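Local structure of paraflagellar rod component (Trypanosoma brucei, 2Q0X) at residues Phe31-Asp36 and Trp68-Val73; Arg39-Val44 and Ala111-Ser116; His16-Tyr21 and Asp95-Ile100; Glu49-Phe54 and Gln72-Ser77. The protein is of unknown function but adopts an alpha/beta hydrolase fold, which is consistent with, though no proof of, hydrolase activity. All coordinates share one frame; numbering follows the deposited sequence.

Contact 1. Residues Phe31-Asp36 and Trp68-Val73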
loop_
_atom_site.group_PDB
_atom_site.type_symbol
_atom_site.label_atom_id
_atom_site.label_comp_id
_atom_site.label_asym_id
_atom_site.label_seq_id
_atom_site.Cartn_x
_atom_site.Cartn_y
_atom_site.Cartn_z
ATOM N N PHE A 31 4.317 0.693 10.690
ATOM C CA PHE A 31 5.597 1.339 10.957
ATOM C C PHE A 31 5.505 2.119 12.269
ATOM O O PHE A 31 4.730 3.061 12.367
ATOM C CB PHE A 31 5.954 2.301 9.818
ATOM C CG PHE A 31 7.317 2.899 9.942
ATOM C CD1 PHE A 31 7.475 4.245 10.175
ATOM C CD2 PHE A 31 8.456 2.101 9.795
ATOM C CE1 PHE A 31 8.752 4.792 10.283
ATOM C CE2 PHE A 31 9.710 2.634 9.912
ATOM C CZ PHE A 31 9.861 3.983 10.151
ATOM N N MET A 32 6.316 1.725 13.252
ATOM C CA MET A 32 6.357 2.372 14.565
ATOM C C MET A 32 7.636 3.216 14.744
ATOM O O MET A 32 8.724 2.775 14.401
ATOM C CB MET A 32 6.343 1.316 15.658
ATOM C CG MET A 32 5.370 0.161 15.412
ATOM S SD MET A 32 5.354 -1.010 16.772
ATOM C CE MET A 32 6.967 -1.738 16.675
ATOM N N MET A 33 7.486 4.407 15.325
ATOM C CA MET A 33 8.622 5.282 15.641
ATOM C C MET A 33 8.588 5.645 17.114
ATOM O O MET A 33 7.517 5.953 17.651
ATOM C CB MET A 33 8.578 6.570 14.817
ATOM C CG MET A 33 8.637 6.326 13.347
ATOM S SD MET A 33 8.228 7.778 12.403
ATOM C CE MET A 33 9.690 8.727 12.660
ATOM N N ASN A 34 9.749 5.584 17.759
ATOM C CA ASN A 34 9.923 6.105 19.119
ATOM C C ASN A 34 9.061 5.399 20.149
ATOM O O ASN A 34 8.339 6.022 20.918
ATOM C CB ASN A 34 9.666 7.622 19.132
ATOM C CG ASN A 34 10.531 8.352 18.100
ATOM O OD1 ASN A 34 11.736 8.106 18.023
ATOM N ND2 ASN A 34 9.912 9.210 17.281
ATOM N N MET A 35 9.182 4.074 20.153
ATOM C CA MET A 35 8.400 3.217 21.025
ATOM C C MET A 35 8.981 3.130 22.432
ATOM O O MET A 35 8.513 2.339 23.231
ATOM C CB MET A 35 8.302 1.810 20.416
ATOM C CG MET A 35 7.610 1.778 19.061
ATOM S SD MET A 35 5.879 2.283 19.162
ATOM C CE MET A 35 5.126 0.786 19.853
ATOM N N ASP A 36 10.006 3.925 22.727
ATOM C CA ASP A 36 10.439 4.159 24.114
ATOM C C ASP A 36 9.311 4.756 24.966
ATOM O O ASP A 36 9.247 4.511 26.170
ATOM C CB ASP A 36 11.705 5.043 24.177
ATOM C CG ASP A 36 11.763 6.103 23.053
ATOM O OD1 ASP A 36 11.598 7.311 23.362
ATOM O OD2 ASP A 36 11.972 5.725 21.870
ATOM N N TRP A 68 4.986 10.637 23.204
ATOM C CA TRP A 68 4.167 9.690 22.452
ATOM C C TRP A 68 4.979 9.019 21.334
ATOM O O TRP A 68 5.749 9.677 20.628
ATOM C CB TRP A 68 2.957 10.398 21.812
ATOM C CG TRP A 68 1.921 10.972 22.773
ATOM C CD1 TRP A 68 1.973 12.173 23.416
ATOM C CD2 TRP A 68 0.660 10.387 23.133
ATOM N NE1 TRP A 68 0.847 12.358 24.165
ATOM C CE2 TRP A 68 0.017 11.281 24.006
ATOM C CE3 TRP A 68 0.012 9.198 22.799
ATOM C CZ2 TRP A 68 -1.247 11.022 24.554
ATOM C CZ3 TRP A 68 -1.232 8.935 23.357
ATOM C CH2 TRP A 68 -1.846 9.848 24.222
ATOM N N ALA A 69 4.792 7.716 21.159
ATOM C CA ALA A 69 5.257 7.040 19.967
ATOM C C ALA A 69 4.359 7.480 18.808
ATOM O O ALA A 69 3.299 8.043 19.034
ATOM C CB ALA A 69 5.230 5.522 20.141
ATOM N N PHE A 70 4.819 7.266 17.581
ATOM C CA PHE A 70 4.060 7.582 16.379
ATOM C C PHE A 70 3.991 6.308 15.537
ATOM O O PHE A 70 5.019 5.767 15.151
ATOM C CB PHE A 70 4.697 8.743 15.587
ATOM C CG PHE A 70 3.792 9.309 14.510
ATOM C CD1 PHE A 70 4.085 9.130 13.158
ATOM C CD2 PHE A 70 2.632 9.989 14.849
ATOM C CE1 PHE A 70 3.258 9.627 12.164
ATOM C CE2 PHE A 70 1.791 10.477 13.858
ATOM C CZ PHE A 70 2.110 10.283 12.500
ATOM N N VAL A 71 2.769 5.812 15.322
ATOM C CA VAL A 71 2.541 4.573 14.600
ATOM C C VAL A 71 1.644 4.853 13.406
ATOM O O VAL A 71 0.680 5.602 13.529
ATOM C CB VAL A 71 1.858 3.504 15.478
ATOM C CG1 VAL A 71 1.611 2.215 14.673
ATOM C CG2 VAL A 71 2.697 3.204 16.745
ATOM N N GLN A 72 1.984 4.218 12.273
ATOM C CA GLN A 72 1.289 4.364 10.995
ATOM C C GLN A 72 0.938 3.015 10.425
ATOM O O GLN A 72 1.760 2.113 10.424
ATOM C CB GLN A 72 2.198 5.067 10.003
ATOM C CG GLN A 72 2.509 6.476 10.377
ATOM C CD GLN A 72 3.537 7.094 9.448
ATOM O OE1 GLN A 72 3.212 7.516 8.334
ATOM N NE2 GLN A 72 4.793 7.124 9.894
ATOM N N VAL A 73 -0.287 2.886 9.935
ATOM C CA VAL A 73 -0.758 1.655 9.304
ATOM C C VAL A 73 -1.359 2.075 7.984
ATOM O O VAL A 73 -1.984 3.136 7.885
ATOM C CB VAL A 73 -1.813 0.886 10.191
ATOM C CG1 VAL A 73 -3.084 1.695 10.418
ATOM C CG2 VAL A 73 -2.172 -0.505 9.605
HETATM O O HOH W 1 5.290 5.682 12.471
HETATM O O HOH W 2 7.187 10.128 18.317
#
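Phe31 and Met33 pair with Gln72 and Phe70 through four backbone hydrogen bonds, two for each antiparallel hydrogen-bonded pair. The Phe31 N to Gln72 O bond is 2.9 Å long, and Met33 N reaches Phe70 O at 2.8 Å. Between them Met32 and Val71 form a non-hydrogen-bonded pair.

Two waters add polar links. One donates to Phe31 O and to Phe70 O, both 2.7 Å away, and accepts from Gln72 NE2 at 3.0 Å, so each carbonyl takes a second donor besides its strand partner; the other joins Asn34 ND2 to Trp68 O. The Gln72 amide, its OE1 hydrogen-bonded to Leu52 N, lies alongside the Phe31 ring, its plane turned 76° from it, with NE2 at the ring edge 3.9 Å from CD1.

This is where strand 26-33 joins the largely parallel core of an alpha/beta hydrolase sheet, running antiparallel to strand 69-73. On their shared face, helix 57-64 covers Met33 and Phe70.

Sulfur makes most of the apolar contacts. Bent at chi2, the Met35 chain brings SD to 3.4 Å from Ala69 CB and 4.1 Å from Val71 CG2. Met33 SD sits at the edge of the Phe70 ring.

Contact 2. Residues Arg39-Val44 and Ala111-Ser116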
loop_
_atom_site.group_PDB
_atom_site.type_symbol
_atom_site.label_atom_id
_atom_site.label_comp_id
_atom_site.label_asym_id
_atom_site.label_seq_id
_atom_site.Cartn_x
_atom_site.Cartn_y
_atom_site.Cartn_z
ATOM N N ARG A 39 2.886 5.093 25.226
ATOM C CA ARG A 39 1.601 5.377 24.606
ATOM C C ARG A 39 1.884 5.879 23.204
ATOM O O ARG A 39 2.987 6.320 22.931
ATOM C CB ARG A 39 0.827 6.426 25.401
ATOM C CG ARG A 39 1.607 7.709 25.649
ATOM C CD ARG A 39 0.855 8.660 26.525
ATOM N NE ARG A 39 1.533 9.947 26.640
ATOM C CZ ARG A 39 1.025 11.002 27.277
ATOM N NH1 ARG A 39 -0.161 10.930 27.868
ATOM N NH2 ARG A 39 1.722 12.137 27.337
ATOM N N CYS A 40 0.896 5.823 22.317
ATOM C CA CYS A 40 1.138 6.176 20.928
ATOM C C CYS A 40 0.021 6.963 20.270
ATOM O O CYS A 40 -1.156 6.799 20.589
ATOM C CB CYS A 40 1.437 4.914 20.091
ATOM S SG CYS A 40 0.086 3.702 19.941
ATOM N N VAL A 41 0.416 7.825 19.332
ATOM C CA VAL A 41 -0.490 8.303 18.309
ATOM C C VAL A 41 -0.499 7.292 17.146
ATOM O O VAL A 41 0.553 6.914 16.640
ATOM C CB VAL A 41 -0.079 9.686 17.805
ATOM C CG1 VAL A 41 -0.967 10.112 16.632
ATOM C CG2 VAL A 41 -0.151 10.688 18.966
ATOM N N LEU A 42 -1.695 6.826 16.775
ATOM C CA LEU A 42 -1.885 5.898 15.689
ATOM C C LEU A 42 -2.622 6.601 14.561
ATOM O O LEU A 42 -3.766 7.067 14.733
ATOM C CB LEU A 42 -2.685 4.691 16.156
ATOM C CG LEU A 42 -3.108 3.654 15.104
ATOM C CD1 LEU A 42 -1.901 3.147 14.328
ATOM C CD2 LEU A 42 -3.905 2.486 15.775
ATOM N N TRP A 43 -1.984 6.605 13.391
ATOM C CA TRP A 43 -2.513 7.257 12.206
ATOM C C TRP A 43 -3.075 6.248 11.189
ATOM O O TRP A 43 -2.434 5.269 10.853
ATOM C CB TRP A 43 -1.435 8.109 11.535
ATOM C CG TRP A 43 -1.907 8.677 10.234
ATOM C CD1 TRP A 43 -2.703 9.772 10.060
ATOM C CD2 TRP A 43 -1.651 8.161 8.925
ATOM N NE1 TRP A 43 -2.948 9.971 8.735
ATOM C CE2 TRP A 43 -2.321 8.988 8.014
ATOM C CE3 TRP A 43 -0.926 7.075 8.437
ATOM C CZ2 TRP A 43 -2.275 8.776 6.645
ATOM C CZ3 TRP A 43 -0.892 6.862 7.079
ATOM C CH2 TRP A 43 -1.564 7.707 6.200
ATOM N N VAL A 44 -4.271 6.538 10.699
ATOM C CA VAL A 44 -4.865 5.843 9.574
ATOM C C VAL A 44 -5.414 6.917 8.622
ATOM O O VAL A 44 -5.907 7.956 9.040
ATOM C CB VAL A 44 -5.963 4.776 10.055
ATOM C CG1 VAL A 44 -7.166 5.408 10.610
ATOM C CG2 VAL A 44 -6.321 3.847 8.931
ATOM N N ALA A 111 -3.864 7.616 21.156
ATOM C CA ALA A 111 -4.492 8.748 20.504
ATOM C C ALA A 111 -4.732 8.369 19.035
ATOM O O ALA A 111 -3.783 8.171 18.270
ATOM C CB ALA A 111 -3.596 9.992 20.626
ATOM N N LEU A 112 -5.999 8.237 18.641
ATOM C CA LEU A 112 -6.328 7.894 17.253
ATOM C C LEU A 112 -6.337 9.145 16.381
ATOM O O LEU A 112 -7.031 10.107 16.688
ATOM C CB LEU A 112 -7.694 7.204 17.144
ATOM C CG LEU A 112 -7.780 5.678 17.019
ATOM C CD1 LEU A 112 -9.241 5.232 16.789
ATOM C CD2 LEU A 112 -6.898 5.165 15.913
ATOM N N PHE A 113 -5.588 9.092 15.278
ATOM C CA PHE A 113 -5.399 10.200 14.376
ATOM C C PHE A 113 -5.790 9.728 12.964
ATOM O O PHE A 113 -5.194 8.809 12.419
ATOM C CB PHE A 113 -3.926 10.627 14.480
ATOM C CG PHE A 113 -3.505 11.747 13.560
ATOM C CD1 PHE A 113 -2.171 11.866 13.210
ATOM C CD2 PHE A 113 -4.408 12.692 13.073
ATOM C CE1 PHE A 113 -1.732 12.878 12.357
ATOM C CE2 PHE A 113 -3.983 13.723 12.235
ATOM C CZ PHE A 113 -2.643 13.811 11.876
ATOM N N ALA A 114 -6.827 10.328 12.394
ATOM C CA ALA A 114 -7.238 9.979 11.036
ATOM C C ALA A 114 -7.249 11.201 10.176
ATOM O O ALA A 114 -7.634 12.271 10.619
ATOM C CB ALA A 114 -8.605 9.319 11.006
ATOM N N THR A 115 -6.791 11.020 8.939
ATOM C CA THR A 115 -6.917 12.010 7.896
ATOM C C THR A 115 -7.796 11.454 6.797
ATOM O O THR A 115 -7.903 10.239 6.623
ATOM C CB THR A 115 -5.536 12.368 7.295
ATOM O OG1 THR A 115 -4.854 11.168 6.896
ATOM C CG2 THR A 115 -4.704 13.173 8.296
ATOM N N SER A 116 -8.415 12.359 6.041
ATOM C CA SER A 116 -9.179 11.995 4.837
ATOM C C SER A 116 -10.318 10.982 5.138
ATOM O O SER A 116 -11.016 11.120 6.148
ATOM C CB SER A 116 -8.212 11.481 3.754
ATOM O OG SER A 116 -8.880 11.325 2.527
#
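Trp43 turns the edge of its pyrrole ring onto one face of Phe113, an edge-to-face pair with planes at 65°. CD1 of Trp43 does the touching: it stands over the phenyl face, displaced toward the rim, 3.8 Å from Phe113 CD1. The parallel pairing of the two residues puts both side chains on one face of the sheet, and each leaves its strand with CG anti to the backbone N. Val41 extends this patch, its CG1 resting 3.7 Å from Phe113 CB and its CG2 against Ala111 CB.

Further along the indole, NE1 donates to Thr115 OG1 at 2.9 Å; the oxygen lies near the ring plane, at the indole edge, and the N-H...O angle is 143°. Thr115 OG1 is also hydrogen-bonded to Glu49 OE1, in the loop after strand 40-44. On the opposite face Leu42 and Leu112 run side by side, CD2 to CD2 at 4.0 Å, and Val44 meets Ala114.

Between the two layers of side chains the parallel strands exchange five backbone hydrogen bonds, among them Phe113 N to Leu42 O at 2.8 Å. These are central strands of the alpha/beta hydrolase sheet. Ser116 directly follows, at the place of the nucleophile in this fold, and its positive phi is consistent with a nucleophile elbow, though catalysis is not established here.

The buried indole N-H thus finds an acceptor within the neighbouring strand, and Thr115 passes that polar link on to Glu49, tying this sheet face to the adjoining loop.

Contact 3. Residues His16-Tyr21 and Asp95-Ile100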
loop_
_atom_site.group_PDB
_atom_site.type_symbol
_atom_site.label_atom_id
_atom_site.label_comp_id
_atom_site.label_asym_id
_atom_site.label_seq_id
_atom_site.Cartn_x
_atom_site.Cartn_y
_atom_site.Cartn_z
ATOM N N HIS A 16 10.552 0.879 13.301
ATOM C CA HIS A 16 10.440 -0.571 13.246
ATOM C C HIS A 16 9.238 -0.953 12.409
ATOM O O HIS A 16 8.182 -0.378 12.546
ATOM C CB HIS A 16 10.319 -1.163 14.645
ATOM C CG HIS A 16 11.627 -1.290 15.364
ATOM N ND1 HIS A 16 12.277 -0.209 15.911
ATOM C CD2 HIS A 16 12.394 -2.368 15.639
ATOM C CE1 HIS A 16 13.397 -0.613 16.486
ATOM N NE2 HIS A 16 13.495 -1.920 16.330
ATOM N N LEU A 17 9.418 -1.917 11.521
ATOM C CA LEU A 17 8.353 -2.336 10.627
ATOM C C LEU A 17 7.948 -3.756 10.987
ATOM O O LEU A 17 8.799 -4.616 11.200
ATOM C CB LEU A 17 8.808 -2.296 9.172
ATOM C CG LEU A 17 7.718 -2.482 8.112
ATOM C CD1 LEU A 17 6.826 -1.244 8.024
ATOM C CD2 LEU A 17 8.364 -2.794 6.776
ATOM N N PHE A 18 6.649 -3.998 11.049
ATOM C CA PHE A 18 6.147 -5.352 11.066
ATOM C C PHE A 18 4.847 -5.442 10.305
ATOM O O PHE A 18 4.320 -4.429 9.835
ATOM C CB PHE A 18 5.992 -5.868 12.503
ATOM C CG PHE A 18 4.848 -5.270 13.252
ATOM C CD1 PHE A 18 4.965 -4.031 13.839
ATOM C CD2 PHE A 18 3.655 -5.965 13.390
ATOM C CE1 PHE A 18 3.918 -3.477 14.542
ATOM C CE2 PHE A 18 2.597 -5.414 14.080
ATOM C CZ PHE A 18 2.736 -4.159 14.668
ATOM N N THR A 19 4.364 -6.673 10.144
ATOM C CA THR A 19 3.070 -6.917 9.531
ATOM C C THR A 19 2.220 -7.802 10.461
ATOM O O THR A 19 2.747 -8.598 11.228
ATOM C CB THR A 19 3.217 -7.588 8.151
ATOM O OG1 THR A 19 3.751 -8.896 8.320
ATOM C CG2 THR A 19 4.154 -6.788 7.216
ATOM N N TYR A 20 0.906 -7.634 10.415
ATOM C CA TYR A 20 0.020 -8.582 11.081
ATOM C C TYR A 20 -0.972 -9.114 10.064
ATOM O O TYR A 20 -1.354 -8.407 9.129
ATOM C CB TYR A 20 -0.658 -7.963 12.311
ATOM C CG TYR A 20 -1.617 -6.827 12.016
ATOM C CD1 TYR A 20 -1.141 -5.556 11.712
ATOM C CD2 TYR A 20 -3.002 -7.029 12.061
ATOM C CE1 TYR A 20 -2.014 -4.506 11.454
ATOM C CE2 TYR A 20 -3.878 -6.006 11.787
ATOM C CZ TYR A 20 -3.377 -4.728 11.489
ATOM O OH TYR A 20 -4.236 -3.682 11.230
ATOM N N TYR A 21 -1.347 -10.376 10.238
ATOM C CA TYR A 21 -2.189 -11.080 9.271
ATOM C C TYR A 21 -3.638 -10.656 9.418
ATOM O O TYR A 21 -4.230 -10.769 10.492
ATOM C CB TYR A 21 -2.103 -12.604 9.438
ATOM C CG TYR A 21 -0.980 -13.273 8.682
ATOM C CD1 TYR A 21 -1.175 -13.764 7.392
ATOM C CD2 TYR A 21 0.270 -13.446 9.265
ATOM C CE1 TYR A 21 -0.144 -14.395 6.688
ATOM C CE2 TYR A 21 1.314 -14.084 8.571
ATOM C CZ TYR A 21 1.107 -14.556 7.288
ATOM O OH TYR A 21 2.152 -15.181 6.616
ATOM N N ASP A 95 -8.735 -2.193 14.799
ATOM C CA ASP A 95 -8.953 -2.567 16.202
ATOM C C ASP A 95 -8.057 -3.712 16.660
ATOM O O ASP A 95 -7.557 -3.710 17.781
ATOM C CB ASP A 95 -10.413 -2.924 16.452
ATOM C CG ASP A 95 -10.831 -2.657 17.890
ATOM O OD1 ASP A 95 -10.387 -1.624 18.458
ATOM O OD2 ASP A 95 -11.578 -3.495 18.444
ATOM N N ASP A 96 -7.854 -4.678 15.770
ATOM C CA ASP A 96 -6.879 -5.750 15.967
ATOM C C ASP A 96 -5.453 -5.202 16.159
ATOM O O ASP A 96 -4.683 -5.715 16.966
ATOM C CB ASP A 96 -6.897 -6.733 14.775
ATOM C CG ASP A 96 -8.259 -7.441 14.593
ATOM O OD1 ASP A 96 -9.056 -7.477 15.568
ATOM O OD2 ASP A 96 -8.529 -7.972 13.473
ATOM N N LEU A 97 -5.085 -4.168 15.414
ATOM C CA LEU A 97 -3.772 -3.542 15.606
ATOM C C LEU A 97 -3.700 -2.847 16.974
ATOM O O LEU A 97 -2.713 -2.990 17.695
ATOM C CB LEU A 97 -3.458 -2.555 14.472
ATOM C CG LEU A 97 -2.166 -1.755 14.636
ATOM C CD1 LEU A 97 -0.965 -2.709 14.914
ATOM C CD2 LEU A 97 -1.918 -0.775 13.454
ATOM N N ILE A 98 -4.749 -2.114 17.333
ATOM C CA ILE A 98 -4.818 -1.494 18.655
ATOM C C ILE A 98 -4.581 -2.532 19.763
ATOM O O ILE A 98 -3.765 -2.313 20.655
ATOM C CB ILE A 98 -6.135 -0.733 18.876
ATOM C CG1 ILE A 98 -6.217 0.464 17.916
ATOM C CG2 ILE A 98 -6.259 -0.247 20.339
ATOM C CD1 ILE A 98 -7.601 1.184 17.927
ATOM N N GLY A 99 -5.284 -3.662 19.692
ATOM C CA GLY A 99 -5.042 -4.770 20.582
ATOM C C GLY A 99 -3.599 -5.251 20.651
ATOM O O GLY A 99 -3.060 -5.497 21.748
ATOM N N ILE A 100 -2.980 -5.416 19.487
ATOM C CA ILE A 100 -1.568 -5.790 19.401
ATOM C C ILE A 100 -0.673 -4.747 20.079
ATOM O O ILE A 100 0.197 -5.074 20.872
ATOM C CB ILE A 100 -1.141 -5.960 17.930
ATOM C CG1 ILE A 100 -1.701 -7.268 17.368
ATOM C CG2 ILE A 100 0.407 -5.865 17.767
ATOM C CD1 ILE A 100 -1.792 -7.247 15.820
#
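Strand 16-21 and helix 95-100 pass with their axes 10.2 Å apart at closest and their directions 122° from each other, and side chains bridge the gap. Tyr20 does most of this. Its CG sits between the backbone N and the carbonyl carbon (chi1 65°), the crowded position, and from there the ring extends to the helix and crosses the Leu97 side chain at about a right angle. Leu97 CB lies 3.5 Å from Tyr20 OH and 3.7 Å from Tyr20 CZ, while Leu97 CA stands over one ring face, offset toward the rim. At the root of the same ring Ile100 CD1 packs 3.8 Å from Tyr20 CB.

Phe18, two residues back on the same side of the strand, comes closest with its CZ: this atom is 4.0 Å from Leu97 CD1 and 4.2 Å from Ile100 CG2. Leu97 and Ile100, one helical turn apart, thereby each touch both aromatic side chains.

Helix 87-104 here covers one face of the sheet at its edge strand. Along that edge, His16 and Leu17 pair in antiparallel fashion with a strand of the second subunit, which carries the sheet across the dimer interface.

Carbon contacts dominate between strand and helix, with the phenol as the polar exception: Tyr20 OH is hydrogen-bonded to Asp93 O in the same helix, a bond that would fix the ring's reach while its carbons stay in the apolar layer.

Contact 4. Residues Glu49-Phe54 and Gln72-Ser77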
loop_
_atom_site.group_PDB
_atom_site.type_symbol
_atom_site.label_atom_id
_atom_site.label_comp_id
_atom_site.label_asym_id
_atom_site.label_seq_id
_atom_site.Cartn_x
_atom_site.Cartn_y
_atom_site.Cartn_z
ATOM N N GLU A 49 -3.669 7.316 0.544
ATOM C CA GLU A 49 -2.616 7.845 1.389
ATOM C C GLU A 49 -1.675 6.709 1.808
ATOM O O GLU A 49 -2.118 5.661 2.282
ATOM C CB GLU A 49 -3.199 8.559 2.619
ATOM C CG GLU A 49 -3.868 9.882 2.259
ATOM C CD GLU A 49 -4.374 10.667 3.474
ATOM O OE1 GLU A 49 -5.062 10.091 4.341
ATOM O OE2 GLU A 49 -4.108 11.889 3.549
ATOM N N SER A 50 -0.382 6.952 1.638
ATOM C CA SER A 50 0.679 6.011 1.952
ATOM C C SER A 50 1.235 6.248 3.337
ATOM O O SER A 50 0.971 7.285 3.953
ATOM C CB SER A 50 1.825 6.217 0.935
ATOM O OG SER A 50 2.531 7.469 1.157
ATOM N N LEU A 51 2.038 5.307 3.815
ATOM C CA LEU A 51 2.888 5.564 4.960
ATOM C C LEU A 51 3.624 6.871 4.712
ATOM O O LEU A 51 4.040 7.134 3.579
ATOM C CB LEU A 51 3.920 4.445 5.156
ATOM C CG LEU A 51 3.460 3.058 5.602
ATOM C CD1 LEU A 51 4.677 2.124 5.740
ATOM C CD2 LEU A 51 2.583 3.128 6.882
ATOM N N LEU A 52 3.766 7.676 5.759
ATOM C CA LEU A 52 4.380 9.016 5.674
ATOM C C LEU A 52 3.723 9.899 4.607
ATOM O O LEU A 52 4.399 10.647 3.900
ATOM C CB LEU A 52 5.909 8.935 5.444
ATOM C CG LEU A 52 6.814 8.449 6.579
ATOM C CD1 LEU A 52 8.273 8.316 6.041
ATOM C CD2 LEU A 52 6.746 9.358 7.793
ATOM N N SER A 53 2.397 9.818 4.520
ATOM C CA SER A 53 1.622 10.596 3.537
ATOM C C SER A 53 1.924 12.088 3.633
ATOM O O SER A 53 1.967 12.788 2.622
ATOM C CB SER A 53 0.117 10.395 3.756
ATOM O OG SER A 53 -0.622 10.940 2.668
ATOM N N PHE A 54 2.091 12.564 4.863
ATOM C CA PHE A 54 2.477 13.941 5.110
ATOM C C PHE A 54 3.926 13.989 5.525
ATOM O O PHE A 54 4.323 13.311 6.469
ATOM C CB PHE A 54 1.592 14.565 6.187
ATOM C CG PHE A 54 0.177 14.704 5.758
ATOM C CD1 PHE A 54 -0.294 15.902 5.248
ATOM C CD2 PHE A 54 -0.676 13.607 5.802
ATOM C CE1 PHE A 54 -1.602 16.021 4.815
ATOM C CE2 PHE A 54 -1.987 13.711 5.383
ATOM C CZ PHE A 54 -2.449 14.927 4.884
ATOM N N GLN A 72 1.984 4.218 12.273
ATOM C CA GLN A 72 1.289 4.364 10.995
ATOM C C GLN A 72 0.938 3.015 10.425
ATOM O O GLN A 72 1.760 2.113 10.424
ATOM C CB GLN A 72 2.198 5.067 10.003
ATOM C CG GLN A 72 2.509 6.476 10.377
ATOM C CD GLN A 72 3.537 7.094 9.448
ATOM O OE1 GLN A 72 3.212 7.516 8.334
ATOM N NE2 GLN A 72 4.793 7.124 9.894
ATOM N N VAL A 73 -0.287 2.886 9.935
ATOM C CA VAL A 73 -0.758 1.655 9.304
ATOM C C VAL A 73 -1.359 2.075 7.984
ATOM O O VAL A 73 -1.984 3.136 7.885
ATOM C CB VAL A 73 -1.813 0.886 10.191
ATOM C CG1 VAL A 73 -3.084 1.695 10.418
ATOM C CG2 VAL A 73 -2.172 -0.505 9.605
ATOM N N GLU A 74 -1.181 1.249 6.961
ATOM C CA GLU A 74 -1.907 1.462 5.715
ATOM C C GLU A 74 -3.226 0.718 5.745
ATOM O O GLU A 74 -3.254 -0.487 5.954
ATOM C CB GLU A 74 -1.051 1.071 4.509
ATOM C CG GLU A 74 -0.007 2.133 4.201
ATOM C CD GLU A 74 1.006 1.707 3.133
ATOM O OE1 GLU A 74 1.714 2.627 2.613
ATOM O OE2 GLU A 74 1.083 0.464 2.839
ATOM N N VAL A 75 -4.309 1.459 5.547
ATOM C CA VAL A 75 -5.664 0.898 5.412
ATOM C C VAL A 75 -5.665 -0.228 4.378
ATOM O O VAL A 75 -5.290 0.005 3.242
ATOM C CB VAL A 75 -6.686 1.975 4.928
ATOM C CG1 VAL A 75 -8.092 1.414 4.934
ATOM C CG2 VAL A 75 -6.661 3.144 5.796
ATOM N N PRO A 76 -6.097 -1.449 4.771
ATOM C CA PRO A 76 -6.099 -2.610 3.863
ATOM C C PRO A 76 -6.883 -2.407 2.558
ATOM O O PRO A 76 -6.493 -2.926 1.514
ATOM C CB PRO A 76 -6.768 -3.704 4.696
ATOM C CG PRO A 76 -6.585 -3.281 6.108
ATOM C CD PRO A 76 -6.572 -1.800 6.120
ATOM N N SER A 77 -7.997 -1.680 2.649
ATOM C CA SER A 77 -8.835 -1.361 1.507
ATOM C C SER A 77 -8.177 -0.366 0.554
ATOM O O SER A 77 -8.709 -0.109 -0.513
ATOM C CB SER A 77 -10.183 -0.798 1.979
ATOM O OG SER A 77 -9.985 0.426 2.655
#
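Leu51 N bonds to Glu74 OE1 at 3.0 Å, nearly straight (169°); Glu74 OE1 accepts with its anti lone pair, facing away from OE2. One residue on, Leu52 N donates to Gln72 OE1, with the donor tilted 22° from the amide plane; the modelled 2.6 Å between Leu52 N and Gln72 OE1 is shorter than usual and its exact length uncertain. The Gln72 chain, extended beyond CG, carries its carboxamide up to the peptide, and Leu52 crosses it at about a right angle, placing CD2 3.6 Å from Gln72 NE2. Two successive backbone N-H groups are therefore held by two side chains, two residues apart, that point to the same side.

The peptides belong to a type II beta turn from Ser50 to Ser53, with Leu51 and Leu52 at its corners. The turn lies in the loop after strand 40-44; in alpha/beta hydrolases the start of that loop commonly contributes to the oxyanion hole, a role not established for this protein. Inside the turn Ser50 OG donates to Leu51 O at 2.9 Å, approaching from above the carbonyl plane.

Leu51 wedges its side chain between the two polar ones: CD2 is 3.7 Å from Gln72 CB, and CG is 3.5 Å from Glu74 OE1. Leu17 of the second subunit packs on both Leu51 and Leu52. Glu74 OE2 comes close to Glu74 OE2 of that subunit, a like-charge approach that might raise the proton affinity of one carboxylate.

How the contacts relate
Strand 69-73 links the set. It pairs with strand 26-33 in contact 1 and, on its other side, with strand 40-44 of contact 2, where Val71 N to Val41 O is 2.8 Å; those two contacts are centred about 10 Å apart. Its last residues pass into contact 4, sharing Gln72 and Val73. Contact 3 adds the edge strand, with His16 N 2.9 Å from Met32 O, and the covering helix, whose Leu97 CD2 packs 3.7 Å from Val73 CB. Nearest the probable nucleophile elbow at Ser116, contacts 2 and 4 meet through Thr115 OG1 and Glu49 OE1, 2.8 Å apart. Contacts 1, 3 and 4 also touch the second subunit; contact 2 lies inside one chain.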